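Putative glycosyl hydrolase (Bacteroides thetaiotaomicron VPI-5482, PDB 3K11) probably hydrolyses glycosidic bonds, as expected of a family 88 glycosyl hydrolase, although its substrate is not known. Local coordinates at residues A76-W84 / N393-G401; D321-T329 / G369-G377. All coordinates share one frame; numbering follows the deposited sequence.

Interaction 1: A76-W84 / N393-G401; sequences AFRLASYEW and NVYAAHGYG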
ATOM      1  N   ALA A  76     -16.913 -11.624 -33.758  1.00 29.07           N
ATOM      2  CA  ALA A  76     -16.471 -10.677 -32.728  1.00 28.44           C
ATOM      3  C   ALA A  76     -14.987 -10.715 -32.512  1.00 29.74           C
ATOM      4  O   ALA A  76     -14.421  -9.720 -32.092  1.00 32.24           O
ATOM      5  CB  ALA A  76     -17.221 -10.929 -31.372  1.00 28.58           C
ATOM      6  N   PHE A  77     -14.325 -11.846 -32.800  1.00 27.36           N
ATOM      7  CA  PHE A  77     -12.902 -11.970 -32.530  1.00 26.74           C
ATOM      8  C   PHE A  77     -12.118 -12.427 -33.753  1.00 27.51           C
ATOM      9  O   PHE A  77     -12.595 -13.298 -34.493  1.00 26.55           O
ATOM     10  CB  PHE A  77     -12.704 -12.990 -31.435  1.00 25.87           C
ATOM     11  CG  PHE A  77     -13.523 -12.702 -30.222  1.00 25.64           C
ATOM     12  CD1 PHE A  77     -13.220 -11.590 -29.436  1.00 27.08           C
ATOM     13  CD2 PHE A  77     -14.656 -13.463 -29.931  1.00 25.83           C
ATOM     14  CE1 PHE A  77     -14.020 -11.267 -28.358  1.00 24.96           C
ATOM     15  CE2 PHE A  77     -15.435 -13.164 -28.841  1.00 26.52           C
ATOM     16  CZ  PHE A  77     -15.100 -12.047 -28.043  1.00 20.84           C
ATOM     17  N   ARG A  78     -10.922 -11.852 -33.939  0.70 29.14           N
ATOM     18  CA  ARG A  78     -10.040 -12.163 -35.085  0.70 27.21           C
ATOM     19  C   ARG A  78      -9.406 -13.523 -34.855  0.70 27.41           C
ATOM     20  O   ARG A  78      -9.044 -13.860 -33.722  0.70 28.42           O
ATOM     21  CB  ARG A  78      -8.958 -11.072 -35.239  0.70 29.15           C
ATOM     22  CG  ARG A  78      -9.482  -9.716 -35.692  0.70 27.57           C
ATOM     23  CD  ARG A  78      -8.545  -8.514 -35.424  0.70 32.37           C
ATOM     24  NE  ARG A  78      -8.443  -8.252 -33.973  0.70 41.64           N
ATOM     25  CZ  ARG A  78      -7.311  -8.137 -33.256  0.70 37.56           C
ATOM     26  NH1 ARG A  78      -6.099  -8.183 -33.828  0.70 40.97           N
ATOM     27  NH2 ARG A  78      -7.398  -7.945 -31.944  0.70 28.71           N
ATOM     28  N   LEU A  79      -9.320 -14.324 -35.914  1.00 23.81           N
ATOM     29  CA  LEU A  79      -8.755 -15.675 -35.830  1.00 25.34           C
ATOM     30  C   LEU A  79      -7.253 -15.777 -35.611  1.00 26.87           C
ATOM     31  O   LEU A  79      -6.785 -16.803 -35.119  1.00 25.45           O
ATOM     32  CB  LEU A  79      -9.078 -16.469 -37.110  1.00 25.50           C
ATOM     33  CG  LEU A  79     -10.513 -16.950 -37.349  1.00 26.11           C
ATOM     34  CD1 LEU A  79     -10.691 -17.641 -38.751  1.00 19.72           C
ATOM     35  CD2 LEU A  79     -10.896 -17.964 -36.286  1.00 25.10           C
ATOM     36  N   ALA A  80      -6.500 -14.759 -36.020  1.00 24.71           N
ATOM     37  CA  ALA A  80      -5.044 -14.856 -35.969  1.00 25.92           C
ATOM     38  C   ALA A  80      -4.398 -13.698 -35.262  1.00 22.17           C
ATOM     39  O   ALA A  80      -3.220 -13.396 -35.503  1.00 23.51           O
ATOM     40  CB  ALA A  80      -4.468 -15.019 -37.326  1.00 24.22           C
ATOM     41  N   SER A  81      -5.122 -13.114 -34.306  1.00 23.78           N
ATOM     42  CA  SER A  81      -4.539 -12.109 -33.468  1.00 24.45           C
ATOM     43  C   SER A  81      -3.698 -12.840 -32.390  1.00 25.98           C
ATOM     44  O   SER A  81      -3.838 -14.045 -32.193  1.00 24.28           O
ATOM     45  CB  SER A  81      -5.650 -11.372 -32.767  1.00 25.83           C
ATOM     46  OG  SER A  81      -6.342 -12.268 -31.926  1.00 24.23           O
ATOM     47  N   TYR A  82      -2.832 -12.124 -31.679  1.00 25.85           N
ATOM     48  CA  TYR A  82      -2.073 -12.818 -30.629  1.00 25.54           C
ATOM     49  C   TYR A  82      -3.001 -13.299 -29.532  1.00 25.39           C
ATOM     50  O   TYR A  82      -2.773 -14.355 -28.954  1.00 26.62           O
ATOM     51  CB  TYR A  82      -0.958 -11.936 -30.075  1.00 26.55           C
ATOM     52  CG  TYR A  82      -1.356 -10.795 -29.185  1.00 26.28           C
ATOM     53  CD1 TYR A  82      -1.566 -11.010 -27.825  1.00 27.49           C
ATOM     54  CD2 TYR A  82      -1.402  -9.509 -29.637  1.00 29.22           C
ATOM     55  CE1 TYR A  82      -1.885  -9.981 -26.991  1.00 29.20           C
ATOM     56  CE2 TYR A  82      -1.714  -8.477 -28.795  1.00 30.69           C
ATOM     57  CZ  TYR A  82      -1.973  -8.728 -27.467  1.00 26.58           C
ATOM     58  OH  TYR A  82      -2.234  -7.694 -26.570  1.00 33.48           O
ATOM     59  N   GLU A  83      -4.076 -12.540 -29.294  1.00 23.04           N
ATOM     60  CA  GLU A  83      -5.108 -12.958 -28.322  1.00 23.28           C
ATOM     61  C   GLU A  83      -5.645 -14.326 -28.667  1.00 25.27           C
ATOM     62  O   GLU A  83      -5.837 -15.180 -27.792  1.00 23.83           O
ATOM     63  CB  GLU A  83      -6.235 -11.929 -28.209  1.00 24.21           C
ATOM     64  CG  GLU A  83      -5.816 -10.532 -27.804  1.00 21.97           C
ATOM     65  CD  GLU A  83      -5.660  -9.590 -28.977  1.00 27.54           C
ATOM     66  OE1 GLU A  83      -4.881  -9.884 -29.883  1.00 25.33           O
ATOM     67  OE2 GLU A  83      -6.302  -8.524 -28.967  1.00 30.06           O
ATOM     68  N   TRP A  84      -5.884 -14.570 -29.952  1.00 23.78           N
ATOM     69  CA  TRP A  84      -6.409 -15.880 -30.321  1.00 24.53           C
ATOM     70  C   TRP A  84      -5.325 -16.944 -30.313  1.00 24.94           C
ATOM     71  O   TRP A  84      -5.628 -18.109 -30.079  1.00 26.41           O
ATOM     72  CB  TRP A  84      -7.226 -15.813 -31.644  1.00 23.34           C
ATOM     73  CG  TRP A  84      -8.588 -16.342 -31.398  1.00 25.89           C
ATOM     74  CD1 TRP A  84      -9.167 -17.426 -31.947  1.00 25.31           C
ATOM     75  CD2 TRP A  84      -9.504 -15.863 -30.396  1.00 25.94           C
ATOM     76  NE1 TRP A  84     -10.400 -17.624 -31.409  1.00 26.25           N
ATOM     77  CE2 TRP A  84     -10.634 -16.686 -30.443  1.00 25.82           C
ATOM     78  CE3 TRP A  84      -9.463 -14.823 -29.466  1.00 24.89           C
ATOM     79  CZ2 TRP A  84     -11.729 -16.490 -29.615  1.00 26.43           C
ATOM     80  CZ3 TRP A  84     -10.567 -14.624 -28.626  1.00 25.22           C
ATOM     81  CH2 TRP A  84     -11.667 -15.460 -28.703  1.00 28.17           C
ATOM     82  N   ASN A 393     -13.834  -3.965 -21.805  1.00 25.01           N
ATOM     83  CA  ASN A 393     -14.880  -4.264 -22.751  1.00 25.50           C
ATOM     84  C   ASN A 393     -14.989  -5.766 -22.944  1.00 22.78           C
ATOM     85  O   ASN A 393     -13.972  -6.443 -22.977  1.00 22.50           O
ATOM     86  CB  ASN A 393     -14.604  -3.600 -24.103  1.00 26.80           C
ATOM     87  CG  ASN A 393     -15.830  -3.565 -24.967  1.00 32.63           C
ATOM     88  OD1 ASN A 393     -16.100  -4.515 -25.678  1.00 29.02           O
ATOM     89  ND2 ASN A 393     -16.655  -2.528 -24.804  1.00 36.43           N
ATOM     90  N   VAL A 394     -16.227  -6.267 -23.034  1.00 23.33           N
ATOM     91  CA  VAL A 394     -16.473  -7.688 -23.323  1.00 22.88           C
ATOM     92  C   VAL A 394     -15.819  -8.174 -24.580  1.00 22.32           C
ATOM     93  O   VAL A 394     -15.487  -9.370 -24.693  1.00 24.28           O
ATOM     94  CB  VAL A 394     -17.980  -7.990 -23.363  1.00 25.20           C
ATOM     95  CG1 VAL A 394     -18.573  -7.824 -21.925  1.00 24.60           C
ATOM     96  CG2 VAL A 394     -18.663  -7.120 -24.439  1.00 22.01           C
ATOM     97  N   TYR A 395     -15.621  -7.277 -25.534  1.00 23.17           N
ATOM     98  CA  TYR A 395     -14.972  -7.677 -26.765  1.00 21.39           C
ATOM     99  C   TYR A 395     -13.442  -7.602 -26.783  1.00 24.77           C
ATOM    100  O   TYR A 395     -12.837  -7.866 -27.820  1.00 25.37           O
ATOM    101  CB  TYR A 395     -15.532  -6.887 -27.937  1.00 26.32           C
ATOM    102  CG  TYR A 395     -16.980  -7.229 -28.174  1.00 26.63           C
ATOM    103  CD1 TYR A 395     -17.331  -8.510 -28.575  1.00 32.14           C
ATOM    104  CD2 TYR A 395     -17.995  -6.293 -27.960  1.00 27.59           C
ATOM    105  CE1 TYR A 395     -18.636  -8.864 -28.777  1.00 31.62           C
ATOM    106  CE2 TYR A 395     -19.329  -6.651 -28.163  1.00 28.66           C
ATOM    107  CZ  TYR A 395     -19.627  -7.947 -28.573  1.00 33.92           C
ATOM    108  OH  TYR A 395     -20.933  -8.361 -28.827  1.00 38.02           O
ATOM    109  N   ALA A 396     -12.817  -7.187 -25.671  1.00 25.64           N
ATOM    110  CA  ALA A 396     -11.366  -7.297 -25.526  1.00 23.71           C
ATOM    111  C   ALA A 396     -11.083  -8.781 -25.617  1.00 22.94           C
ATOM    112  O   ALA A 396     -11.529  -9.557 -24.750  1.00 23.24           O
ATOM    113  CB  ALA A 396     -10.931  -6.766 -24.186  1.00 21.65           C
ATOM    114  N   ALA A 397     -10.310  -9.181 -26.621  1.00 22.73           N
ATOM    115  CA  ALA A 397     -10.104 -10.605 -26.898  1.00 23.47           C
ATOM    116  C   ALA A 397      -9.206 -11.299 -25.854  1.00 24.02           C
ATOM    117  O   ALA A 397      -9.148 -12.534 -25.743  1.00 22.18           O
ATOM    118  CB  ALA A 397      -9.500 -10.780 -28.270  1.00 21.49           C
ATOM    119  N   HIS A 398      -8.509 -10.497 -25.079  1.00 22.33           N
ATOM    120  CA  HIS A 398      -7.500 -10.973 -24.152  1.00 24.58           C
ATOM    121  C   HIS A 398      -8.064 -11.789 -23.038  1.00 25.76           C
ATOM    122  O   HIS A 398      -7.307 -12.467 -22.358  1.00 26.66           O
ATOM    123  CB  HIS A 398      -6.807  -9.788 -23.477  1.00 25.15           C
ATOM    124  CG  HIS A 398      -6.347  -8.753 -24.432  1.00 23.39           C
ATOM    125  ND1 HIS A 398      -7.201  -7.841 -24.995  1.00 25.90           N
ATOM    126  CD2 HIS A 398      -5.120  -8.509 -24.960  1.00 26.11           C
ATOM    127  CE1 HIS A 398      -6.517  -7.085 -25.836  1.00 24.28           C
ATOM    128  NE2 HIS A 398      -5.250  -7.441 -25.794  1.00 24.56           N
ATOM    129  N   GLY A 399      -9.371 -11.668 -22.784  1.00 23.40           N
ATOM    130  CA  GLY A 399      -9.950 -12.414 -21.671  1.00 26.48           C
ATOM    131  C   GLY A 399     -10.191 -13.881 -21.949  1.00 24.46           C
ATOM    132  O   GLY A 399     -10.208 -14.717 -21.035  1.00 26.92           O
ATOM    133  N   TYR A 400     -10.382 -14.214 -23.226  1.00 22.92           N
ATOM    134  CA  TYR A 400     -10.975 -15.515 -23.572  1.00 23.56           C
ATOM    135  C   TYR A 400     -10.010 -16.692 -23.375  1.00 22.19           C
ATOM    136  O   TYR A 400     -10.371 -17.677 -22.694  1.00 22.92           O
ATOM    137  CB  TYR A 400     -11.591 -15.427 -25.004  1.00 24.16           C
ATOM    138  CG  TYR A 400     -12.777 -14.506 -24.928  1.00 26.30           C
ATOM    139  CD1 TYR A 400     -14.000 -14.973 -24.475  1.00 25.22           C
ATOM    140  CD2 TYR A 400     -12.629 -13.141 -25.098  1.00 23.58           C
ATOM    141  CE1 TYR A 400     -15.082 -14.100 -24.261  1.00 23.04           C
ATOM    142  CE2 TYR A 400     -13.725 -12.259 -24.903  1.00 25.92           C
ATOM    143  CZ  TYR A 400     -14.936 -12.758 -24.496  1.00 26.50           C
ATOM    144  OH  TYR A 400     -16.005 -11.914 -24.253  1.00 22.71           O
ATOM    145  N   GLY A 401      -8.823 -16.592 -23.984  1.00 21.67           N
ATOM    146  CA  GLY A 401      -7.779 -17.622 -23.893  1.00 22.60           C
ATOM    147  C   GLY A 401      -7.460 -17.934 -22.455  1.00 23.72           C
ATOM    148  O   GLY A 401      -7.485 -19.081 -22.019  1.00 23.40           O
TER
HETATM  149  O   HOH W   1      -7.439 -14.619 -25.450  1.00 22.21           O
HETATM  150  O   HOH W   2      -8.864  -7.342 -28.354  1.00 25.36           O
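Glu83 and Trp84 in the first turn of helix 82-98 meet Ala397 and His398 of the 3-10 turn 397-399, and Tyr400 just after it, in the alpha/alpha barrel expected for family 88. The first turn of helix 82-98 packs against the 3-10 turn that leads toward helix 400-416. Glu83 lies across His398. Its CG sits over one face of the imidazole, 3.7 Å from the ring centroid and 15° off the normal, a CH-pi contact. The chain bends at chi2 (98°), which turns the carboxylate back along the ring, with OE2 3.5 Å from His398 CE1. In one of its two deposited conformers, Arg78 NH2 makes a salt bridge with a weak hydrogen bond to Glu83 OE2, and it also pairs with Asp8 of the second subunit. Tyr82 OH comes to the edge of the same imidazole.

Ala397 CB fits against Glu83 CB at 3.5 Å. Phe77 CD1 is on the far side of this methyl, and Trp84 CZ3 touches it from a third direction. The Phe77 ring meets the Tyr400 ring obliquely, planes at 50°, with Phe77 CZ 3.4 Å from Tyr400 CE2. Tyr400 OH donates to Val394 O at 2.6 Å, which fixes the far end of that ring. Trp84 CH2 rests on Tyr400 CB, while its NE1 is bonded to Tyr106. Ala76 CB packs on Tyr395 CE1.

Two waters bridge the segments. One links Glu83 OE2 to Ala397 N. The other donates to Glu83 O and to Ala397 O, and accepts from Gly401 N at 2.8 Å.

Interaction 2: D321-T329 / G369-G377; sequences DSYLETSAT and GQVEGTCVG. With EDO (1,2-ethanediol), chain T.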
ATOM      1  N   ASP A 321      -5.758   0.792  -5.299  1.00 24.00           N
ATOM      2  CA  ASP A 321      -6.810   1.705  -5.707  1.00 23.85           C
ATOM      3  C   ASP A 321      -7.042   1.670  -7.199  1.00 23.54           C
ATOM      4  O   ASP A 321      -7.832   2.471  -7.728  1.00 23.47           O
ATOM      5  CB  ASP A 321      -6.562   3.137  -5.192  1.00 24.04           C
ATOM      6  CG  ASP A 321      -5.272   3.765  -5.701  1.00 28.14           C
ATOM      7  OD1 ASP A 321      -4.425   3.017  -6.245  1.00 25.88           O
ATOM      8  OD2 ASP A 321      -5.106   5.019  -5.526  1.00 27.29           O
ATOM      9  N   SER A 322      -6.383   0.765  -7.902  1.00 24.38           N
ATOM     10  CA  SER A 322      -6.598   0.611  -9.331  1.00 24.93           C
ATOM     11  C   SER A 322      -7.610  -0.538  -9.545  1.00 27.66           C
ATOM     12  O   SER A 322      -7.783  -1.399  -8.694  1.00 23.90           O
ATOM     13  CB  SER A 322      -5.317   0.341 -10.115  1.00 25.38           C
ATOM     14  OG  SER A 322      -4.673  -0.867  -9.763  1.00 23.43           O
ATOM     15  N   TYR A 323      -8.281  -0.532 -10.679  1.00 23.83           N
ATOM     16  CA  TYR A 323      -9.377  -1.495 -10.838  1.00 25.36           C
ATOM     17  C   TYR A 323      -8.955  -2.937 -10.880  1.00 24.54           C
ATOM     18  O   TYR A 323      -7.844  -3.249 -11.295  1.00 24.43           O
ATOM     19  CB  TYR A 323     -10.239  -1.143 -12.049  1.00 24.35           C
ATOM     20  CG  TYR A 323      -9.696  -1.290 -13.427  1.00 21.97           C
ATOM     21  CD1 TYR A 323      -9.715  -2.521 -14.064  1.00 23.96           C
ATOM     22  CD2 TYR A 323      -9.295  -0.190 -14.170  1.00 26.80           C
ATOM     23  CE1 TYR A 323      -9.313  -2.650 -15.356  1.00 23.17           C
ATOM     24  CE2 TYR A 323      -8.852  -0.330 -15.481  1.00 24.36           C
ATOM     25  CZ  TYR A 323      -8.882  -1.556 -16.076  1.00 25.91           C
ATOM     26  OH  TYR A 323      -8.523  -1.703 -17.404  1.00 24.64           O
ATOM     27  N   LEU A 324      -9.884  -3.826 -10.495  1.00 26.45           N
ATOM     28  CA  LEU A 324      -9.665  -5.260 -10.542  1.00 24.41           C
ATOM     29  C   LEU A 324      -9.866  -5.724 -11.981  1.00 24.77           C
ATOM     30  O   LEU A 324     -10.929  -5.510 -12.563  1.00 24.16           O
ATOM     31  CB  LEU A 324     -10.639  -5.971  -9.616  1.00 23.54           C
ATOM     32  CG  LEU A 324     -10.500  -5.606  -8.119  1.00 24.33           C
ATOM     33  CD1 LEU A 324     -11.576  -6.299  -7.227  1.00 28.51           C
ATOM     34  CD2 LEU A 324      -9.055  -5.911  -7.624  1.00 22.04           C
ATOM     35  N   GLU A 325      -8.897  -6.432 -12.518  1.00 23.64           N
ATOM     36  CA  GLU A 325      -8.894  -6.805 -13.956  1.00 21.96           C
ATOM     37  C   GLU A 325      -8.902  -8.301 -14.187  1.00 24.84           C
ATOM     38  O   GLU A 325      -8.140  -9.065 -13.584  1.00 25.69           O
ATOM     39  CB  GLU A 325      -7.689  -6.121 -14.598  1.00 23.16           C
ATOM     40  CG  GLU A 325      -7.770  -5.957 -16.119  1.00 23.48           C
ATOM     41  CD  GLU A 325      -7.346  -7.215 -16.865  1.00 25.58           C
ATOM     42  OE1 GLU A 325      -6.326  -7.810 -16.411  1.00 24.29           O
ATOM     43  OE2 GLU A 325      -7.966  -7.570 -17.911  1.00 23.20           O
ATOM     44  N   THR A 326      -9.772  -8.707 -15.086  1.00 22.96           N
ATOM     45  CA  THR A 326     -10.099 -10.113 -15.253  1.00 22.28           C
ATOM     46  C   THR A 326      -9.054 -10.913 -16.004  1.00 22.82           C
ATOM     47  O   THR A 326      -8.752 -12.048 -15.611  1.00 25.36           O
ATOM     48  CB  THR A 326     -11.447 -10.225 -15.978  1.00 23.65           C
ATOM     49  OG1 THR A 326     -12.465  -9.563 -15.202  1.00 24.35           O
ATOM     50  CG2 THR A 326     -11.836 -11.730 -16.224  1.00 22.19           C
ATOM     51  N   SER A 327      -8.545 -10.380 -17.129  1.00 23.74           N
ATOM     52  CA  SER A 327      -7.651 -11.203 -17.948  1.00 25.06           C
ATOM     53  C   SER A 327      -6.366 -11.578 -17.192  1.00 25.30           C
ATOM     54  O   SER A 327      -5.948 -12.727 -17.199  1.00 22.68           O
ATOM     55  CB  SER A 327      -7.319 -10.572 -19.295  1.00 25.68           C
ATOM     56  OG  SER A 327      -6.622  -9.343 -19.189  1.00 23.06           O
ATOM     57  N   ALA A 328      -5.768 -10.631 -16.501  1.00 22.19           N
ATOM     58  CA  ALA A 328      -4.584 -10.917 -15.715  1.00 22.87           C
ATOM     59  C   ALA A 328      -4.881 -11.934 -14.644  1.00 22.94           C
ATOM     60  O   ALA A 328      -4.098 -12.852 -14.398  1.00 23.48           O
ATOM     61  CB  ALA A 328      -4.056  -9.645 -15.057  1.00 21.06           C
ATOM     62  N   THR A 329      -6.023 -11.771 -13.988  1.00 24.74           N
ATOM     63  CA  THR A 329      -6.446 -12.690 -12.950  1.00 22.09           C
ATOM     64  C   THR A 329      -6.519 -14.100 -13.478  1.00 22.30           C
ATOM     65  O   THR A 329      -5.985 -15.043 -12.850  1.00 22.76           O
ATOM     66  CB  THR A 329      -7.798 -12.255 -12.338  1.00 24.07           C
ATOM     67  OG1 THR A 329      -7.648 -10.954 -11.741  1.00 22.76           O
ATOM     68  CG2 THR A 329      -8.274 -13.258 -11.286  1.00 21.06           C
ATOM     69  N   GLY A 369     -21.721 -15.997 -22.209  1.00 24.97           N
ATOM     70  CA  GLY A 369     -20.411 -16.621 -22.342  1.00 26.11           C
ATOM     71  C   GLY A 369     -19.285 -15.628 -22.572  1.00 26.21           C
ATOM     72  O   GLY A 369     -18.135 -16.020 -22.875  1.00 24.90           O
ATOM     73  N   GLN A 370     -19.619 -14.334 -22.494  1.00 23.82           N
ATOM     74  CA  GLN A 370     -18.604 -13.293 -22.591  1.00 25.19           C
ATOM     75  C   GLN A 370     -17.841 -13.203 -21.290  1.00 25.80           C
ATOM     76  O   GLN A 370     -18.324 -13.620 -20.254  1.00 25.78           O
ATOM     77  CB  GLN A 370     -19.226 -11.934 -22.886  1.00 23.57           C
ATOM     78  CG  GLN A 370     -19.988 -11.888 -24.214  1.00 25.82           C
ATOM     79  CD  GLN A 370     -20.620 -10.547 -24.454  1.00 30.81           C
ATOM     80  OE1 GLN A 370     -21.143  -9.928 -23.517  1.00 26.24           O
ATOM     81  NE2 GLN A 370     -20.606 -10.091 -25.711  1.00 22.67           N
ATOM     82  N   VAL A 371     -16.657 -12.622 -21.365  1.00 26.00           N
ATOM     83  CA  VAL A 371     -15.808 -12.409 -20.201  1.00 24.97           C
ATOM     84  C   VAL A 371     -15.771 -10.907 -19.950  1.00 24.06           C
ATOM     85  O   VAL A 371     -15.246 -10.128 -20.773  1.00 25.73           O
ATOM     86  CB  VAL A 371     -14.390 -12.974 -20.413  1.00 27.15           C
ATOM     87  CG1 VAL A 371     -13.488 -12.570 -19.253  1.00 25.89           C
ATOM     88  CG2 VAL A 371     -14.453 -14.521 -20.599  1.00 22.60           C
ATOM     89  N   GLU A 372     -16.326 -10.516 -18.811  1.00 23.42           N
ATOM     90  CA  GLU A 372     -16.397  -9.105 -18.398  1.00 23.02           C
ATOM     91  C   GLU A 372     -15.186  -8.659 -17.590  1.00 24.88           C
ATOM     92  O   GLU A 372     -14.512  -9.464 -16.948  1.00 23.39           O
ATOM     93  CB  GLU A 372     -17.663  -8.858 -17.568  1.00 23.88           C
ATOM     94  CG  GLU A 372     -18.961  -9.226 -18.327  1.00 26.35           C
ATOM     95  CD  GLU A 372     -20.265  -8.848 -17.607  1.00 29.15           C
ATOM     96  OE1 GLU A 372     -20.260  -8.362 -16.436  1.00 27.22           O
ATOM     97  OE2 GLU A 372     -21.331  -8.998 -18.265  1.00 28.29           O
ATOM     98  N   GLY A 373     -14.961  -7.343 -17.571  1.00 24.56           N
ATOM     99  CA  GLY A 373     -13.887  -6.753 -16.775  1.00 25.14           C
ATOM    100  C   GLY A 373     -12.472  -6.881 -17.339  1.00 27.28           C
ATOM    101  O   GLY A 373     -11.502  -6.706 -16.575  1.00 27.00           O
ATOM    102  N   THR A 374     -12.347  -7.118 -18.647  1.00 23.54           N
ATOM    103  CA  THR A 374     -11.048  -7.239 -19.292  1.00 22.91           C
ATOM    104  C   THR A 374     -10.584  -5.897 -19.855  1.00 24.46           C
ATOM    105  O   THR A 374     -11.299  -5.266 -20.623  1.00 24.98           O
ATOM    106  CB  THR A 374     -11.074  -8.218 -20.444  1.00 22.20           C
ATOM    107  OG1 THR A 374     -11.406  -9.523 -19.941  1.00 25.43           O
ATOM    108  CG2 THR A 374      -9.717  -8.278 -21.167  1.00 20.69           C
ATOM    109  N   CYS A 375      -9.359  -5.515 -19.501  1.00 24.20           N
ATOM    110  CA  CYS A 375      -8.675  -4.318 -20.003  1.00 22.95           C
ATOM    111  C   CYS A 375      -8.451  -4.444 -21.524  1.00 24.66           C
ATOM    112  O   CYS A 375      -8.001  -5.475 -22.018  1.00 24.81           O
ATOM    113  CB  CYS A 375      -7.304  -4.176 -19.293  1.00 24.73           C
ATOM    114  SG  CYS A 375      -6.312  -2.802 -19.872  1.00 26.13           S
ATOM    115  N   VAL A 376      -8.790  -3.401 -22.260  1.00 23.67           N
ATOM    116  CA  VAL A 376      -8.612  -3.402 -23.715  1.00 24.70           C
ATOM    117  C   VAL A 376      -7.124  -3.333 -24.116  1.00 27.44           C
ATOM    118  O   VAL A 376      -6.247  -3.222 -23.269  1.00 25.84           O
ATOM    119  CB  VAL A 376      -9.399  -2.231 -24.368  1.00 26.03           C
ATOM    120  CG1 VAL A 376     -10.926  -2.419 -24.122  1.00 22.91           C
ATOM    121  CG2 VAL A 376      -8.837  -0.872 -23.889  1.00 25.67           C
ATOM    122  N   GLY A 377      -6.838  -3.405 -25.414  1.00 25.65           N
ATOM    123  CA  GLY A 377      -5.447  -3.340 -25.878  1.00 25.23           C
ATOM    124  C   GLY A 377      -4.815  -2.101 -25.272  1.00 24.63           C
ATOM    125  O   GLY A 377      -5.438  -1.038 -25.270  1.00 26.88           O
TER
HETATM  126  C1  EDO T  19     -20.817 -11.631 -15.129  1.00 47.39           C
HETATM  127  O1  EDO T  19     -20.265 -10.437 -14.503  1.00 53.70           O
HETATM  128  C2  EDO T  19     -22.316 -11.778 -14.863  1.00 57.43           C
HETATM  129  O2  EDO T  19     -23.090 -10.795 -15.604  1.00 60.95           O
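Glu325 OE2 accepts from Cys375 N at 2.9 Å, a nearly straight bond of 165°. The amide arrives on the anti side, somewhat out of the carboxylate plane. The same oxygen takes Ser327 OG on its syn lone pair at 2.6 Å, and Ser327 N from above the carboxylate plane. The other oxygen, OE1, accepts from Ala328 N. Four donors therefore hold this buried carboxylate, which probably stabilises its charged form. With CG anti to the backbone N (chi1 -159°) and a bend at chi2, the chain curls back over the helix end. Ser327 OG has a further partner in Arg266.

Thr326 makes the other two bonds across the contact. Its backbone N donates to Gly373 O at 3.0 Å, from above the carbonyl plane. Its OG1 donates to Glu372 O at 2.7 Å, in the carbonyl plane and on a lone pair. Gly373 has positive phi and packs against Thr326.

Packing flanks these bonds. Thr326 CG2 meets Val371 CG1 at 3.6 Å, and Ser327 CB touches Thr374 CG2. Cys375 CB lies at the edge of the Tyr323 ring, 3.3 Å from its OH. Farther out, Glu372 OE1 accepts from a 1,2-ethanediol, probably from the crystallisation liquor. The arrangement is a helix N-cap: Glu325 caps helix 326-342 and ties the irregular loop 369-377 to its start.

In the fold
From the N terminus, the chain first passes through 76-84 into helix 82-98. It then runs through a mainly helical region to 321-329, where helix 326-342 begins. Helix 347-362 follows, and loop 369-377 returns to the start of helix 326-342, closing the short loop of interaction 2. Further on, 393-401 comes back to 76-84 and closes the much longer loop of interaction 1, which contains the shorter one. The contacts also touch directly: Tyr400 OH lies 3.0 Å from Val371 N and Asn393 N 3.1 Å from Thr374 O, both probable hydrogen bonds. Loop 369-377 thus connects the start of helix 326-342 with segment 393-401, which itself packs on the start of helix 82-98.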